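Local coordinates for alpha-fucosidase (Bifidobacterium bifidum, PDB 2EAE), which probably hydrolyses alpha-1,2-linked L-fucose from glycans, this chain being the catalytic part of a much longer calcium-binding protein with a predicted membrane anchor, at residues S394-I399 and G415-M420; V422-N427 and P508-N513; A482-T487 and G501-A506; R677-L682 and G725-S730. The protein carries 1 engineered substitution. All coordinates share one frame; numbering follows the deposited sequence.

Contact 1 (S394-I399 and G415-M420); sequences SNLQGI and GSDFHM. With FUL (beta-L-fucopyranose), chain D; GAL (beta-D-galactopyranose), chain B.
Leu-396 and His-419 line the fucose pocket, their side chains meeting at an oblique angle, with CD2 of Leu-396 3.8 Å from CB of His-419. The bound beta-L-fucopyranose lies beyond them: its methyl carbon C6 stands 3.6 Å above the imidazole plane of His-419, over the ring centre, while galactose O3 meets the edge of the same ring. The backbone fixes the register beneath. Leu-396 N donates to Asp-417 O at 2.9 Å, and the side chains of these two residues run alongside each other, pointing the same way. Next door, Asn-395 opens a type I turn that ends at Gly-398. Its CG sits between the backbone N and the carbonyl carbon (chi1 62°), which bends OD1 back to accept from Gln-397 N at 2.8 Å, in the carbonyl plane, as an Asx turn. The same OD1 takes a weak bond from OG of Ser-416. CB of Asn-395 also presses on CE1 of Phe-418 at 3.6 Å, and the carbonyl oxygen of Ser-394 comes to the edge of that ring. Strand 418-419 pairs antiparallel with strand 485-486; Phe-418 also touches Leu-424 of helix 423-427, and Ser-394 rests against Ser-385, a calcium ligand at the end of helix 364-385.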
# COMPACT_ATOMS: atom_id res chain seq x y z
N SER A 394 -5.46 0.89 -3.55
CA SER A 394 -4.33 0.76 -4.48
C SER A 394 -4.01 -0.73 -4.70
O SER A 394 -4.05 -1.56 -3.77
CB SER A 394 -3.12 1.53 -3.97
OG SER A 394 -2.88 1.25 -2.59
N ASN A 395 -3.76 -1.07 -5.96
CA ASN A 395 -3.40 -2.46 -6.30
C ASN A 395 -1.87 -2.53 -6.48
O ASN A 395 -1.16 -1.58 -6.14
CB ASN A 395 -4.19 -2.96 -7.52
CG ASN A 395 -3.92 -2.16 -8.80
OD1 ASN A 395 -2.77 -1.85 -9.14
ND2 ASN A 395 -4.98 -1.89 -9.58
N LEU A 396 -1.36 -3.64 -7.01
CA LEU A 396 0.09 -3.79 -7.22
C LEU A 396 0.74 -2.65 -7.98
O LEU A 396 1.94 -2.45 -7.86
CB LEU A 396 0.42 -5.13 -7.92
CG LEU A 396 0.32 -6.44 -7.13
CD1 LEU A 396 0.76 -7.57 -8.03
CD2 LEU A 396 1.26 -6.42 -5.92
N GLN A 397 -0.03 -1.93 -8.81
CA GLN A 397 0.50 -0.79 -9.58
C GLN A 397 -0.18 0.54 -9.25
O GLN A 397 -0.06 1.50 -9.99
CB GLN A 397 0.43 -1.09 -11.08
CG GLN A 397 1.30 -2.28 -11.43
CD GLN A 397 1.24 -2.67 -12.88
OE1 GLN A 397 0.90 -1.85 -13.76
NE2 GLN A 397 1.59 -3.90 -13.15
N GLY A 398 -0.86 0.57 -8.09
CA GLY A 398 -1.61 1.75 -7.68
C GLY A 398 -2.91 1.71 -8.43
O GLY A 398 -3.81 0.96 -8.08
N ILE A 399 -3.01 2.55 -9.46
CA ILE A 399 -4.04 2.42 -10.49
C ILE A 399 -3.47 2.48 -11.91
O ILE A 399 -4.23 2.47 -12.87
CB ILE A 399 -5.12 3.53 -10.37
CG1 ILE A 399 -4.48 4.93 -10.46
CG2 ILE A 399 -5.96 3.32 -9.08
CD1 ILE A 399 -5.52 6.05 -10.57
N GLY A 415 -1.18 -9.95 -12.31
CA GLY A 415 -2.47 -9.39 -12.57
C GLY A 415 -2.67 -7.99 -12.07
O GLY A 415 -3.81 -7.48 -12.05
N SER A 416 -1.57 -7.32 -11.71
CA SER A 416 -1.64 -6.06 -10.97
C SER A 416 -2.73 -6.12 -9.90
O SER A 416 -3.54 -5.20 -9.80
CB SER A 416 -1.90 -4.91 -11.93
OG SER A 416 -1.78 -3.64 -11.28
N ASP A 417 -2.74 -7.21 -9.12
CA ASP A 417 -3.85 -7.57 -8.24
C ASP A 417 -3.72 -7.01 -6.83
O ASP A 417 -3.02 -6.04 -6.61
CB ASP A 417 -4.07 -9.11 -8.22
CG ASP A 417 -2.89 -9.91 -7.60
OD1 ASP A 417 -1.97 -9.33 -6.99
OD2 ASP A 417 -2.90 -11.17 -7.71
N PHE A 418 -4.44 -7.61 -5.88
CA PHE A 418 -4.35 -7.28 -4.46
C PHE A 418 -3.63 -8.47 -3.86
O PHE A 418 -4.23 -9.56 -3.71
CB PHE A 418 -5.77 -7.09 -3.86
CG PHE A 418 -6.54 -5.98 -4.54
CD1 PHE A 418 -6.12 -4.64 -4.39
CD2 PHE A 418 -7.56 -6.27 -5.43
CE1 PHE A 418 -6.80 -3.60 -5.06
CE2 PHE A 418 -8.26 -5.23 -6.11
CZ PHE A 418 -7.87 -3.90 -5.93
N HIS A 419 -2.34 -8.28 -3.57
CA HIS A 419 -1.45 -9.35 -3.13
C HIS A 419 -1.19 -9.17 -1.64
O HIS A 419 -0.48 -8.24 -1.22
CB HIS A 419 -0.12 -9.29 -3.88
CG HIS A 419 0.17 -10.51 -4.71
ND1 HIS A 419 1.04 -11.51 -4.30
CD2 HIS A 419 -0.24 -10.85 -5.95
CE1 HIS A 419 1.12 -12.43 -5.24
NE2 HIS A 419 0.35 -12.05 -6.26
N MET A 420 -1.82 -10.05 -0.86
CA MET A 420 -2.02 -9.83 0.59
C MET A 420 -1.05 -10.60 1.44
O MET A 420 -1.29 -10.82 2.63
CB MET A 420 -3.46 -10.15 1.01
CG MET A 420 -4.52 -9.20 0.48
SD MET A 420 -5.87 -8.99 1.71
CE MET A 420 -6.22 -10.68 2.24
C1 FUL D . 4.83 -12.12 -3.87
C2 FUL D . 6.36 -11.90 -3.97
O2 FUL D . 7.04 -13.11 -3.59
C3 FUL D . 6.85 -11.42 -5.35
O3 FUL D . 8.17 -10.87 -5.22
C4 FUL D . 5.92 -10.35 -5.94
O4 FUL D . 6.05 -9.22 -5.07
C5 FUL D . 4.48 -10.85 -5.93
C6 FUL D . 3.48 -9.81 -6.45
O5 FUL D . 4.08 -11.15 -4.60
O1 FUL D . 4.34 -12.01 -2.52
C1 GAL B . 4.75 -15.75 -7.83
C2 GAL B . 4.32 -14.91 -6.61
C3 GAL B . 3.18 -15.60 -5.85
C4 GAL B . 2.04 -15.91 -6.84
C5 GAL B . 2.58 -16.74 -8.00
C6 GAL B . 1.50 -16.93 -9.05
O2 GAL B . 5.41 -14.60 -5.77
O3 GAL B . 2.74 -14.71 -4.86
O4 GAL B . 1.52 -14.69 -7.33
O5 GAL B . 3.63 -16.03 -8.63
O6 GAL B . 1.94 -17.91 -9.97

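Contact 2 (V422-N427 and P508-N513); sequences VNLQMN and PWILQN. With FUL (beta-L-fucopyranose), chain D.
Gln-425 lies across Trp-509 at about a right angle, and its aliphatic part and its amide both use one face of the indole. CG stands 3.4 Å from the centroid of the five-membered ring and only 5° off the ring normal, a well-centred CH-pi contact. The bend at chi2 folds the rest of the side chain back over the aromatic surface. The amide plane is therefore stacked at 29° to the ring, with NE2 of Gln-425 3.6 Å from CG of Trp-509. The far end of the indole is taken up by Val-422, which points the same way as the tryptophan and sets CB 3.6 Å from CH2. On the other flank, Leu-424 and Ile-510 meet at an oblique angle, CG of the leucine lying 3.9 Å from CD1 of the isoleucine. That same CD1 also touches CG of Gln-425 at 3.8 Å, so the methylene is held between the ring face and an aliphatic tip. The short helical segments 423-427 and 508-513 run nearly parallel, their directions 6° apart and their axes 9.5 Å apart at closest approach, in a catalytic domain consistent with the (alpha/alpha)6 barrel of family 95. Asn-423, on another side of the short helix, belongs to the fucose pocket. The interface relies on dispersion and CH-pi contact, while the one long polar side chain in its middle, Gln-425, sends NE2 to the carbonyl of Met-420; NE2 is thus satisfied, and the bond ties the side chain to the chain just before its own helix while methylene and amide stay on the indole.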
# COMPACT_ATOMS: atom_id res chain seq x y z
N VAL A 422 2.22 -9.37 1.61
CA VAL A 422 3.12 -8.27 1.96
C VAL A 422 2.80 -7.01 1.17
O VAL A 422 2.95 -5.90 1.68
CB VAL A 422 4.62 -8.57 1.82
CG1 VAL A 422 5.03 -8.86 0.32
CG2 VAL A 422 5.41 -7.40 2.45
N ASN A 423 2.43 -7.16 -0.11
CA ASN A 423 2.40 -5.99 -1.01
C ASN A 423 1.26 -5.02 -0.68
O ASN A 423 1.48 -3.80 -0.56
CB ASN A 423 2.31 -6.42 -2.47
CG ASN A 423 3.66 -6.76 -3.07
OD1 ASN A 423 4.20 -7.86 -2.84
ND2 ASN A 423 4.22 -5.84 -3.81
N LEU A 424 0.06 -5.57 -0.53
CA LEU A 424 -1.09 -4.69 -0.20
C LEU A 424 -0.91 -4.01 1.16
O LEU A 424 -1.22 -2.84 1.32
CB LEU A 424 -2.42 -5.42 -0.29
CG LEU A 424 -3.70 -4.60 -0.00
CD1 LEU A 424 -3.88 -3.49 -1.10
CD2 LEU A 424 -4.94 -5.46 0.12
N GLN A 425 -0.40 -4.76 2.13
CA GLN A 425 -0.01 -4.22 3.43
C GLN A 425 0.97 -3.05 3.27
O GLN A 425 0.83 -2.02 3.96
CB GLN A 425 0.67 -5.30 4.26
CG GLN A 425 -0.28 -6.37 4.79
CD GLN A 425 -0.58 -7.51 3.80
OE1 GLN A 425 0.02 -7.60 2.72
NE2 GLN A 425 -1.41 -8.46 4.23
N MET A 426 2.00 -3.23 2.41
CA MET A 426 3.01 -2.20 2.23
C MET A 426 2.40 -0.92 1.66
O MET A 426 2.81 0.22 2.04
CB MET A 426 4.19 -2.69 1.37
CG MET A 426 5.39 -1.70 1.39
SD MET A 426 6.82 -2.37 0.48
CE MET A 426 6.95 -4.00 1.14
N ASN A 427 1.43 -1.09 0.75
CA ASN A 427 0.73 0.06 0.15
C ASN A 427 0.19 1.00 1.21
O ASN A 427 0.15 2.22 0.97
CB ASN A 427 -0.42 -0.37 -0.78
CG ASN A 427 0.07 -0.83 -2.14
OD1 ASN A 427 1.24 -1.09 -2.32
ND2 ASN A 427 -0.83 -0.92 -3.10
N PRO A 508 -5.43 -11.69 9.24
CA PRO A 508 -4.78 -11.09 10.42
C PRO A 508 -3.83 -9.95 10.03
O PRO A 508 -3.89 -8.90 10.62
CB PRO A 508 -4.03 -12.29 11.03
CG PRO A 508 -4.96 -13.42 10.79
CD PRO A 508 -5.56 -13.15 9.40
N TRP A 509 -2.94 -10.17 9.05
CA TRP A 509 -2.00 -9.12 8.67
C TRP A 509 -2.66 -7.83 8.19
O TRP A 509 -2.35 -6.72 8.68
CB TRP A 509 -1.02 -9.65 7.60
CG TRP A 509 0.23 -8.83 7.44
CD1 TRP A 509 0.54 -7.60 8.01
CD2 TRP A 509 1.35 -9.18 6.63
NE1 TRP A 509 1.78 -7.17 7.56
CE2 TRP A 509 2.30 -8.12 6.73
CE3 TRP A 509 1.65 -10.28 5.82
CZ2 TRP A 509 3.53 -8.15 6.07
CZ3 TRP A 509 2.89 -10.30 5.14
CH2 TRP A 509 3.81 -9.25 5.29
N ILE A 510 -3.53 -7.95 7.20
CA ILE A 510 -4.21 -6.75 6.65
C ILE A 510 -5.06 -6.03 7.73
O ILE A 510 -5.23 -4.80 7.68
CB ILE A 510 -5.00 -7.05 5.37
CG1 ILE A 510 -5.16 -5.77 4.51
CG2 ILE A 510 -6.35 -7.71 5.69
CD1 ILE A 510 -3.82 -5.18 3.88
N LEU A 511 -5.56 -6.80 8.69
CA LEU A 511 -6.24 -6.24 9.88
C LEU A 511 -5.33 -5.37 10.76
O LEU A 511 -5.81 -4.54 11.52
CB LEU A 511 -6.95 -7.34 10.69
CG LEU A 511 -8.21 -7.93 10.07
CD1 LEU A 511 -8.77 -9.09 11.00
CD2 LEU A 511 -9.32 -6.88 9.78
N GLN A 512 -4.02 -5.57 10.69
CA GLN A 512 -3.11 -4.60 11.29
C GLN A 512 -3.25 -3.22 10.65
O GLN A 512 -3.36 -2.18 11.35
CB GLN A 512 -1.65 -5.06 11.20
CG GLN A 512 -1.33 -6.14 12.20
CD GLN A 512 0.21 -6.34 12.37
OE1 GLN A 512 0.98 -5.37 12.59
NE2 GLN A 512 0.66 -7.60 12.24
N ASN A 513 -3.21 -3.19 9.32
CA ASN A 513 -3.35 -1.91 8.60
C ASN A 513 -4.69 -1.27 8.95
O ASN A 513 -4.80 -0.04 9.08
CB ASN A 513 -3.35 -2.12 7.10
CG ASN A 513 -2.01 -2.55 6.57
OD1 ASN A 513 -1.16 -1.70 6.13
ND2 ASN A 513 -1.78 -3.84 6.63
C1 FUL D . 4.83 -12.12 -3.87
C2 FUL D . 6.36 -11.90 -3.97
O2 FUL D . 7.04 -13.11 -3.59
C3 FUL D . 6.85 -11.42 -5.35
O3 FUL D . 8.17 -10.87 -5.22
C4 FUL D . 5.92 -10.35 -5.94
O4 FUL D . 6.05 -9.22 -5.07
C5 FUL D . 4.48 -10.85 -5.93
C6 FUL D . 3.48 -9.81 -6.45
O5 FUL D . 4.08 -11.15 -4.60
O1 FUL D . 4.34 -12.01 -2.52

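Contact 3 (A482-T487 and G501-A506); sequences AHTENT and GWSPAA. With GAL (beta-D-galactopyranose), chain B.
His-483 and Trp-502 are brought together by their first torsions: CG of the histidine is anti to its carbonyl carbon (chi1 -64°), whereas CG of the tryptophan is anti to the backbone N (chi1 179°). The imidazole thereby sets NE2 3.4 Å above the indole plane, toward the rim, in an oblique pairing with the planes 37° apart. CD of Pro-504 covers the same indole too, and lies 3.7 Å from CD2 of His-483. The other imidazole nitrogen, ND1, bonds to Thr-492 O, which limits rotation of the ring, and NE1 of Trp-502 bonds to Val-561 O. Further along the segment, OG1 of Thr-484 lies 3.4 Å from CB of Ser-503 while bonding to Trp-500 O. Water bridges the segments: one molecule accepts from Glu-485 N at 3.0 Å and donates to Gly-501 O at 2.9 Å, and another donates to Pro-504 O and takes a weak bond from Ala-482 N. A CA-H...O contact joins Pro-504 CA to Ala-482 O at 3.5 Å. Ser-503 to Ala-506 form a type I turn leading into helix 506-521, beside the strand whose Glu-485 lines the glycan pocket, within a catalytic domain consistent with the (alpha/alpha)6 barrel of family 95.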
# COMPACT_ATOMS: atom_id res chain seq x y z
N ALA A 482 -9.20 -15.55 3.84
CA ALA A 482 -8.70 -15.18 2.50
C ALA A 482 -7.20 -15.40 2.46
O ALA A 482 -6.54 -15.56 3.51
CB ALA A 482 -9.03 -13.72 2.13
N HIS A 483 -6.64 -15.44 1.27
CA HIS A 483 -5.24 -15.83 1.14
C HIS A 483 -4.43 -14.79 0.40
O HIS A 483 -4.74 -13.57 0.46
CB HIS A 483 -5.15 -17.25 0.52
CG HIS A 483 -5.75 -18.32 1.39
ND1 HIS A 483 -7.10 -18.58 1.41
CD2 HIS A 483 -5.19 -19.14 2.32
CE1 HIS A 483 -7.35 -19.54 2.30
NE2 HIS A 483 -6.21 -19.88 2.88
N THR A 484 -3.37 -15.22 -0.31
CA THR A 484 -2.45 -14.26 -0.97
C THR A 484 -3.08 -13.46 -2.12
O THR A 484 -3.10 -12.22 -2.12
CB THR A 484 -1.23 -15.01 -1.52
OG1 THR A 484 -0.53 -15.63 -0.43
CG2 THR A 484 -0.30 -14.07 -2.22
N GLU A 485 -3.53 -14.17 -3.14
CA GLU A 485 -3.97 -13.50 -4.35
C GLU A 485 -5.44 -13.14 -4.25
O GLU A 485 -6.31 -14.02 -4.09
CB GLU A 485 -3.74 -14.39 -5.57
CG GLU A 485 -2.27 -14.74 -5.86
CD GLU A 485 -2.14 -15.34 -7.26
OE1 GLU A 485 -3.09 -16.02 -7.68
OE2 GLU A 485 -1.11 -15.09 -7.95
N ASN A 486 -5.73 -11.86 -4.37
CA ASN A 486 -7.11 -11.39 -4.25
C ASN A 486 -7.44 -10.48 -5.43
O ASN A 486 -6.52 -10.04 -6.16
CB ASN A 486 -7.34 -10.66 -2.89
CG ASN A 486 -7.68 -11.62 -1.78
OD1 ASN A 486 -8.87 -11.90 -1.52
ND2 ASN A 486 -6.65 -12.15 -1.10
N THR A 487 -8.72 -10.16 -5.61
CA THR A 487 -9.21 -9.46 -6.81
C THR A 487 -10.30 -8.46 -6.45
O THR A 487 -10.58 -8.25 -5.28
CB THR A 487 -9.85 -10.42 -7.83
OG1 THR A 487 -11.06 -10.97 -7.26
CG2 THR A 487 -8.85 -11.52 -8.23
N GLY A 501 0.04 -19.98 -2.65
CA GLY A 501 -1.42 -19.84 -2.63
C GLY A 501 -2.11 -19.88 -1.26
O GLY A 501 -3.21 -19.32 -1.10
N TRP A 502 -1.51 -20.56 -0.29
CA TRP A 502 -2.12 -20.76 1.02
C TRP A 502 -1.44 -19.83 2.02
O TRP A 502 -0.24 -19.96 2.27
CB TRP A 502 -1.90 -22.20 1.50
CG TRP A 502 -2.47 -22.51 2.88
CD1 TRP A 502 -1.81 -22.52 4.07
CD2 TRP A 502 -3.83 -22.88 3.17
NE1 TRP A 502 -2.67 -22.89 5.09
CE2 TRP A 502 -3.92 -23.10 4.56
CE3 TRP A 502 -4.97 -23.05 2.38
CZ2 TRP A 502 -5.12 -23.49 5.18
CZ3 TRP A 502 -6.16 -23.44 3.00
CH2 TRP A 502 -6.23 -23.62 4.38
N SER A 503 -2.22 -18.91 2.59
CA SER A 503 -1.68 -17.94 3.53
C SER A 503 -2.84 -17.30 4.28
O SER A 503 -3.06 -16.10 4.12
CB SER A 503 -0.91 -16.86 2.76
OG SER A 503 0.01 -16.11 3.59
N PRO A 504 -3.56 -18.07 5.11
CA PRO A 504 -4.75 -17.51 5.80
C PRO A 504 -4.41 -16.38 6.78
O PRO A 504 -5.27 -15.52 7.04
CB PRO A 504 -5.35 -18.74 6.53
CG PRO A 504 -4.18 -19.63 6.77
CD PRO A 504 -3.36 -19.49 5.46
N ALA A 505 -3.17 -16.31 7.23
CA ALA A 505 -2.74 -15.19 8.09
C ALA A 505 -2.66 -13.86 7.33
O ALA A 505 -2.44 -12.82 7.94
CB ALA A 505 -1.44 -15.52 8.78
N ALA A 506 -2.92 -13.90 6.01
CA ALA A 506 -3.04 -12.68 5.18
C ALA A 506 -4.10 -11.73 5.80
O ALA A 506 -3.90 -10.54 5.88
CB ALA A 506 -3.40 -13.04 3.75
C1 GAL B . 4.75 -15.75 -7.83
C2 GAL B . 4.32 -14.91 -6.61
C3 GAL B . 3.18 -15.60 -5.85
C4 GAL B . 2.04 -15.91 -6.84
C5 GAL B . 2.58 -16.74 -8.00
C6 GAL B . 1.50 -16.93 -9.05
O2 GAL B . 5.41 -14.60 -5.77
O3 GAL B . 2.74 -14.71 -4.86
O4 GAL B . 1.52 -14.69 -7.33
O5 GAL B . 3.63 -16.03 -8.63
O6 GAL B . 1.94 -17.91 -9.97
O HOH W 1 -7.96 -16.03 6.96
O HOH W 2 -3.60 -17.13 -3.02

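Contact 4 (R677-L682 and G725-S730); sequences RHMSHL and GQRINS. With FUL (beta-L-fucopyranose), chain D; GLC (alpha-D-glucopyranose), chain C.
Met-679, Arg-727 and Gln-726 bury most of the surface here, and the methionine lies between the other two. Its sulphur is 3.8 Å above the guanidinium plane of Arg-727, over the centre of the group. The chain bends at chi3 (-53°), which turns the methyl CE back along helix 721-733 to 3.6 Å from CG of Arg-727, and CE meets OG of Ser-730 as well. The arginine runs extended from CG to NE, then uses its edge: NH1 donates to the carbonyl oxygen of Arg-677 at 2.9 Å, nearly straight (174°) and within the guanidinium plane, although the donor is tilted from the carbonyl plane. NH2 bonds to the carbonyls of His-676 and Arg-709, and NH1 also to that of Ala-723, so a cage of acceptors grips this buried cation and fixes its rotation. Gln-726, extended beyond CG, reaches the loop largely through water. One molecule donates to its OE1 and accepts from Met-679 N at 2.8 Å; a second accepts from NE2 at 2.9 Å, donates to OG of Ser-730 and, weakly, to Leu-682 O, its link to the loop. CB of Met-679 also lies 3.8 Å from NE2 of Gln-726. The loop so held presents Arg-677 and His-678 to the fucose. NE of Arg-677 and NE2 of His-678 both donate to O2 of beta-L-fucopyranose, the latter at 2.7 Å and 163°. Arg-727 is thus a second-shell residue: it grips the backbone of the sugar-binding loop through carbonyls, whose dipoles would be expected to stabilise its charge away from solvent.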
# COMPACT_ATOMS: atom_id res chain seq x y z
N ARG A 677 13.65 -12.72 -0.42
CA ARG A 677 13.00 -11.40 -0.45
C ARG A 677 12.03 -11.20 0.74
O ARG A 677 12.01 -10.12 1.35
CB ARG A 677 12.30 -11.18 -1.79
CG ARG A 677 11.26 -12.23 -2.18
CD ARG A 677 10.94 -12.20 -3.66
NE ARG A 677 9.85 -13.14 -3.91
CZ ARG A 677 10.01 -14.46 -4.03
NH1 ARG A 677 11.22 -14.99 -3.97
NH2 ARG A 677 8.97 -15.25 -4.21
N HIS A 678 11.23 -12.22 1.05
CA HIS A 678 10.32 -12.13 2.19
C HIS A 678 11.09 -12.28 3.49
O HIS A 678 12.11 -13.00 3.57
CB HIS A 678 9.25 -13.25 2.14
CG HIS A 678 8.27 -13.07 1.03
ND1 HIS A 678 7.07 -12.41 1.20
CD2 HIS A 678 8.33 -13.41 -0.28
CE1 HIS A 678 6.43 -12.37 0.04
NE2 HIS A 678 7.18 -12.96 -0.87
N MET A 679 10.57 -11.65 4.51
CA MET A 679 11.07 -11.85 5.87
C MET A 679 9.82 -12.11 6.73
O MET A 679 9.52 -11.36 7.66
CB MET A 679 11.85 -10.62 6.34
CG MET A 679 13.05 -10.29 5.40
SD MET A 679 14.16 -9.05 6.09
CE MET A 679 12.98 -7.73 6.47
N SER A 680 9.12 -13.19 6.42
CA SER A 680 7.79 -13.45 7.01
C SER A 680 7.81 -13.74 8.50
O SER A 680 6.78 -13.59 9.21
CB SER A 680 7.10 -14.56 6.23
OG SER A 680 6.86 -14.10 4.89
N HIS A 681 8.98 -14.15 8.99
CA HIS A 681 9.20 -14.42 10.41
C HIS A 681 9.57 -13.20 11.24
O HIS A 681 9.69 -13.32 12.46
CB HIS A 681 10.27 -15.52 10.61
CG HIS A 681 11.62 -15.18 10.02
ND1 HIS A 681 11.79 -14.66 8.76
CD2 HIS A 681 12.86 -15.31 10.54
CE1 HIS A 681 13.08 -14.51 8.52
NE2 HIS A 681 13.75 -14.90 9.59
N LEU A 682 9.73 -12.03 10.61
CA LEU A 682 10.14 -10.84 11.36
C LEU A 682 9.02 -9.81 11.46
O LEU A 682 9.26 -8.64 11.81
CB LEU A 682 11.37 -10.21 10.71
CG LEU A 682 12.58 -11.16 10.63
CD1 LEU A 682 13.81 -10.41 10.11
CD2 LEU A 682 12.87 -11.71 12.03
N GLY A 725 12.32 -2.13 0.68
CA GLY A 725 11.34 -1.32 1.46
C GLY A 725 10.97 -1.92 2.82
O GLY A 725 10.98 -1.23 3.84
N GLN A 726 10.68 -3.22 2.86
CA GLN A 726 10.41 -3.83 4.17
C GLN A 726 11.66 -3.81 5.03
O GLN A 726 11.57 -3.60 6.23
CB GLN A 726 9.94 -5.28 4.03
CG GLN A 726 9.46 -5.89 5.34
CD GLN A 726 9.01 -7.32 5.13
OE1 GLN A 726 8.63 -7.71 4.01
NE2 GLN A 726 8.99 -8.11 6.21
N ARG A 727 12.84 -3.99 4.42
CA ARG A 727 14.08 -3.97 5.21
C ARG A 727 14.36 -2.60 5.79
O ARG A 727 14.86 -2.52 6.91
CB ARG A 727 15.28 -4.49 4.39
CG ARG A 727 15.22 -6.00 4.19
CD ARG A 727 16.05 -6.41 2.91
NE ARG A 727 16.26 -7.87 2.81
CZ ARG A 727 15.32 -8.75 2.46
NH1 ARG A 727 14.08 -8.35 2.21
NH2 ARG A 727 15.62 -10.06 2.35
N ILE A 728 14.04 -1.53 5.05
CA ILE A 728 14.21 -0.16 5.56
C ILE A 728 13.38 -0.03 6.86
O ILE A 728 13.93 0.36 7.91
CB ILE A 728 13.74 0.91 4.53
CG1 ILE A 728 14.66 0.97 3.30
CG2 ILE A 728 13.75 2.31 5.15
CD1 ILE A 728 13.93 1.75 2.12
N ASN A 729 12.10 -0.39 6.78
CA ASN A 729 11.19 -0.27 7.94
C ASN A 729 11.65 -1.15 9.11
O ASN A 729 11.62 -0.70 10.28
CB ASN A 729 9.78 -0.63 7.55
CG ASN A 729 9.07 0.50 6.79
OD1 ASN A 729 8.43 1.36 7.40
ND2 ASN A 729 9.13 0.44 5.44
N SER A 730 12.04 -2.40 8.81
CA SER A 730 12.50 -3.33 9.87
C SER A 730 13.76 -2.82 10.59
O SER A 730 13.82 -2.78 11.82
CB SER A 730 12.72 -4.73 9.30
OG SER A 730 11.57 -5.14 8.59
C1 FUL D . 4.83 -12.12 -3.87
C2 FUL D . 6.36 -11.90 -3.97
O2 FUL D . 7.04 -13.11 -3.59
C3 FUL D . 6.85 -11.42 -5.35
O3 FUL D . 8.17 -10.87 -5.22
C4 FUL D . 5.92 -10.35 -5.94
O4 FUL D . 6.05 -9.22 -5.07
C5 FUL D . 4.48 -10.85 -5.93
C6 FUL D . 3.48 -9.81 -6.45
O5 FUL D . 4.08 -11.15 -4.60
O1 FUL D . 4.34 -12.01 -2.52
C1 GLC C . 8.92 -16.45 -10.96
C2 GLC C . 7.49 -16.46 -11.54
C3 GLC C . 6.51 -15.58 -10.79
C4 GLC C . 6.67 -15.78 -9.29
C5 GLC C . 8.08 -15.30 -8.95
C6 GLC C . 8.32 -15.37 -7.46
O1 GLC C . 9.75 -15.53 -11.64
O2 GLC C . 7.45 -16.02 -12.88
O3 GLC C . 5.24 -15.98 -11.21
O4 GLC C . 5.71 -15.03 -8.58
O5 GLC C . 9.01 -16.17 -9.56
O6 GLC C . 8.53 -16.74 -7.15
O HOH W 3 8.15 -10.21 4.27
O HOH W 4 9.67 -7.12 8.90

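All four contacts are buried and belong to the catalytic domain; none is a surface contact. Contacts 1 and 3 share one two-stranded sheet, formed by 418-419 and 485-486, and both reach galactose. Contact 2 continues directly from contact 1: His-419 O probably accepts from Leu-424 N. Contact 4 touches contact 2 where Val-422 meets Gln-726 and His-678, whereas it stays about 7 Å from contacts 1 and 3 at the nearest atoms. Fucose is met by contacts 1, 2 and 4. The chemistry follows position: contact 2, helix against helix, is mainly apolar; contact 1 uses a backbone bond and a weak side-chain bond, whereas contact 3 joins its segments through water and ring packing; contact 4 adds a buried guanidinium.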